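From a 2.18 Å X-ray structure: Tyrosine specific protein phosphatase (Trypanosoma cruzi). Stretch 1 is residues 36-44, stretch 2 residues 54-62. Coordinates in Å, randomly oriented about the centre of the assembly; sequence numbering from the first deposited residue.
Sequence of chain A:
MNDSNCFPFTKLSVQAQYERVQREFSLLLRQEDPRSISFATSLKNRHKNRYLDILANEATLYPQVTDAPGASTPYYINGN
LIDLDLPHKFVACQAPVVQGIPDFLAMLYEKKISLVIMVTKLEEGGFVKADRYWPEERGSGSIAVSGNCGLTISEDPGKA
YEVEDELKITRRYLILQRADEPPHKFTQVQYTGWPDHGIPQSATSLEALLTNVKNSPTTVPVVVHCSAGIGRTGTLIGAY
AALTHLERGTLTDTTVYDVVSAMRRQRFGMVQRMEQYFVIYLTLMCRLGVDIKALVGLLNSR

Stretch 1 (36-44) SISFATSLK
Stretch 2, residues 54-62: ILANEATLY

How do the two backbones lie against each other? Residues 36-39 of stretch 1 run as loop, and a helix begins at A40, with F39 at the N-cap position. Stretch 2 is irregular: L55 (phi/psi -117/152), A56 (-90/130) and N57 (-56/136) are extended, and a type I turn then spans E58 to L61, closed by L61 N to E58 O at 3.2 Å. The register is antiparallel in sense, F39 lying nearest E58 (CA to CA 5.1 Å) and S42 nearest A56 (5.7 Å). The backbones bond directly once, where E58 N donates to S38 O at 3.0 Å with a nearly straight angle of 167°. Water 1 supports this junction, donating to S38 O at 3.0 Å and accepting from A59 N at 3.1 Å.

Why does E58 reach so far into stretch 1? The first turn of a helix leaves amide NH groups without backbone acceptors, and a carboxylate suits them well. E58, its CA-to-CB bond directed toward stretch 1, takes chi1 -170° (t), chi2 65° (p) and chi3 34°, a bent shape that brings both oxygens to T41. T41 N donates to E58 OE1 at 2.7 Å (167°), while T41 OG1, set by chi1 -59° (m), donates to E58 OE2 at 2.8 Å. One residue thus offers backbone and side-chain donors to the two oxygens of one carboxylate. Water 2 extends the network: it accepts from S42 N at 3.0 Å and donates to E58 OE1 at 2.8 Å and to A56 O at 2.7 Å. Beside these polar groups, T41 CB packs on L61 CD2 at 3.6 Å; L61 is t, p (179°, 69°).

What does S42 contribute one residue later? Its CB points toward stretch 2, and chi1 -171° (t) places OG where A56 N can donate to it at 3.0 Å and 162°. The hydroxyl also has a partner elsewhere in the structure, so this buried polar atom is well satisfied. A longer, weak hydrogen bond inside stretch 1 runs from A40 N to S38 OG at 3.5 Å; the t rotamer of S38 (-178°) also leaves OG 3.7 Å from E58 CB.

Where do the apolar side chains meet? F39 leaves its backbone sideways, but chi1 -66° (m) and chi2 -82° bring the ring in toward stretch 2. F39 CD1 lies 3.5 Å from L55 CB, and A56 O approaches the ring edge near its plane, 3.3 Å from F39 CD1, where the slightly positive ring hydrogens suit a carbonyl oxygen. L55 points toward stretch 1 in the m, t rotamer (-55°, 178°), and its CD1 reaches L43 CG at 3.5 Å. L43 itself starts sideways with an off-well chi1 of -99° and chi2 169° (t), its end coming nearer to L55. At the other end of the contact, I37 (m, t) brings CG2 to 3.7 Å from N57 ND2.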

# COMPACT_ATOMS: atom_id res chain seq x y z
N SER A 36 25.51 14.75 -12.09
CA SER A 36 25.03 15.44 -13.29
C SER A 36 23.61 15.03 -13.70
O SER A 36 23.04 15.63 -14.60
CB SER A 36 25.97 15.10 -14.45
OG SER A 36 26.03 13.70 -14.65
N ILE A 37 23.06 14.02 -13.04
CA ILE A 37 21.76 13.46 -13.41
C ILE A 37 20.63 13.95 -12.50
O ILE A 37 20.79 14.00 -11.28
CB ILE A 37 21.80 11.93 -13.35
CG1 ILE A 37 23.00 11.41 -14.14
CG2 ILE A 37 20.50 11.33 -13.86
CD1 ILE A 37 23.12 9.91 -14.16
N SER A 38 19.50 14.30 -13.10
CA SER A 38 18.31 14.68 -12.32
C SER A 38 17.57 13.46 -11.74
O SER A 38 17.27 12.50 -12.46
CB SER A 38 17.35 15.51 -13.17
OG SER A 38 16.23 15.91 -12.39
N PHE A 39 17.28 13.53 -10.45
CA PHE A 39 16.45 12.54 -9.77
C PHE A 39 15.32 13.23 -9.02
O PHE A 39 14.86 12.73 -7.99
CB PHE A 39 17.29 11.75 -8.77
CG PHE A 39 18.34 10.89 -9.42
CD1 PHE A 39 18.00 9.65 -9.92
CD2 PHE A 39 19.65 11.34 -9.54
CE1 PHE A 39 18.97 8.82 -10.53
CE2 PHE A 39 20.62 10.53 -10.14
CZ PHE A 39 20.28 9.27 -10.64
N ALA A 40 14.88 14.37 -9.55
CA ALA A 40 13.93 15.26 -8.89
C ALA A 40 12.74 14.57 -8.25
O ALA A 40 12.52 14.66 -7.04
CB ALA A 40 13.44 16.35 -9.86
N THR A 41 11.95 13.88 -9.07
CA THR A 41 10.72 13.26 -8.58
C THR A 41 11.00 12.15 -7.58
O THR A 41 10.32 12.01 -6.56
CB THR A 41 9.88 12.71 -9.74
OG1 THR A 41 9.55 13.78 -10.62
CG2 THR A 41 8.60 12.07 -9.21
N SER A 42 12.02 11.36 -7.88
CA SER A 42 12.39 10.25 -7.03
C SER A 42 12.85 10.76 -5.66
O SER A 42 12.56 10.16 -4.62
CB SER A 42 13.49 9.44 -7.70
OG SER A 42 13.73 8.25 -7.01
N LEU A 43 13.54 11.90 -5.67
CA LEU A 43 14.08 12.49 -4.45
C LEU A 43 13.03 13.08 -3.50
O LEU A 43 13.20 13.03 -2.28
CB LEU A 43 15.14 13.55 -4.77
CG LEU A 43 16.58 13.06 -4.66
CD1 LEU A 43 17.57 14.07 -5.25
CD2 LEU A 43 16.93 12.75 -3.21
N LYS A 44 11.97 13.66 -4.04
CA LYS A 44 10.92 14.17 -3.17
C LYS A 44 9.97 13.06 -2.69
O LYS A 44 9.10 13.30 -1.86
CB LYS A 44 10.16 15.35 -3.81
CG LYS A 44 9.30 15.00 -5.00
CD LYS A 44 8.29 16.11 -5.26
CE LYS A 44 7.27 15.71 -6.32
NZ LYS A 44 6.23 16.76 -6.51
N ILE A 54 19.06 4.77 -3.79
CA ILE A 54 18.78 4.13 -5.07
C ILE A 54 17.58 4.85 -5.64
O ILE A 54 16.44 4.60 -5.25
CB ILE A 54 18.46 2.63 -4.94
CG1 ILE A 54 19.54 1.92 -4.11
CG2 ILE A 54 18.33 2.01 -6.33
CD1 ILE A 54 20.75 1.46 -4.90
N LEU A 55 17.86 5.76 -6.58
CA LEU A 55 16.85 6.67 -7.10
C LEU A 55 16.62 6.43 -8.58
O LEU A 55 17.52 5.99 -9.29
CB LEU A 55 17.30 8.12 -6.87
CG LEU A 55 17.64 8.52 -5.44
CD1 LEU A 55 18.12 9.97 -5.40
CD2 LEU A 55 16.45 8.32 -4.51
N ALA A 56 15.41 6.73 -9.05
CA ALA A 56 15.05 6.57 -10.46
C ALA A 56 15.34 7.84 -11.26
O ALA A 56 14.91 8.92 -10.86
CB ALA A 56 13.57 6.21 -10.57
N ASN A 57 16.04 7.72 -12.40
CA ASN A 57 16.30 8.88 -13.27
C ASN A 57 15.02 9.57 -13.70
O ASN A 57 14.05 8.91 -14.09
CB ASN A 57 17.06 8.48 -14.54
CG ASN A 57 18.33 7.72 -14.26
OD1 ASN A 57 18.38 6.85 -13.39
ND2 ASN A 57 19.38 8.04 -15.01
N GLU A 58 15.02 10.90 -13.66
CA GLU A 58 13.86 11.69 -14.04
C GLU A 58 13.48 11.48 -15.50
O GLU A 58 12.30 11.31 -15.83
CB GLU A 58 14.15 13.18 -13.80
CG GLU A 58 12.94 14.08 -13.93
CD GLU A 58 11.89 13.81 -12.87
OE1 GLU A 58 12.28 13.46 -11.73
OE2 GLU A 58 10.69 13.96 -13.16
N ALA A 59 14.48 11.50 -16.38
CA ALA A 59 14.25 11.47 -17.82
C ALA A 59 13.47 10.24 -18.30
O ALA A 59 12.75 10.32 -19.29
CB ALA A 59 15.57 11.55 -18.56
N THR A 60 13.63 9.12 -17.60
CA THR A 60 13.00 7.87 -18.00
C THR A 60 12.08 7.33 -16.90
O THR A 60 11.71 6.15 -16.91
CB THR A 60 14.05 6.82 -18.37
OG1 THR A 60 14.88 6.56 -17.24
CG2 THR A 60 14.92 7.30 -19.53
N LEU A 61 11.73 8.19 -15.95
CA LEU A 61 10.88 7.80 -14.83
C LEU A 61 9.54 7.23 -15.33
O LEU A 61 8.88 7.84 -16.17
CB LEU A 61 10.63 9.00 -13.92
CG LEU A 61 9.74 8.75 -12.70
CD1 LEU A 61 10.45 7.85 -11.71
CD2 LEU A 61 9.37 10.04 -12.05
N TYR A 62 9.17 6.05 -14.85
CA TYR A 62 7.92 5.42 -15.29
C TYR A 62 6.90 5.46 -14.16
O TYR A 62 7.26 5.21 -13.00
CB TYR A 62 8.17 3.97 -15.76
CG TYR A 62 6.98 3.34 -16.47
CD1 TYR A 62 6.76 3.56 -17.82
CD2 TYR A 62 6.07 2.54 -15.77
CE1 TYR A 62 5.67 2.99 -18.48
CE2 TYR A 62 4.99 1.97 -16.42
CZ TYR A 62 4.79 2.20 -17.77
OH TYR A 62 3.71 1.63 -18.41
O HOH W 1 17.28 12.33 -15.43
O HOH W 2 13.22 11.07 -10.58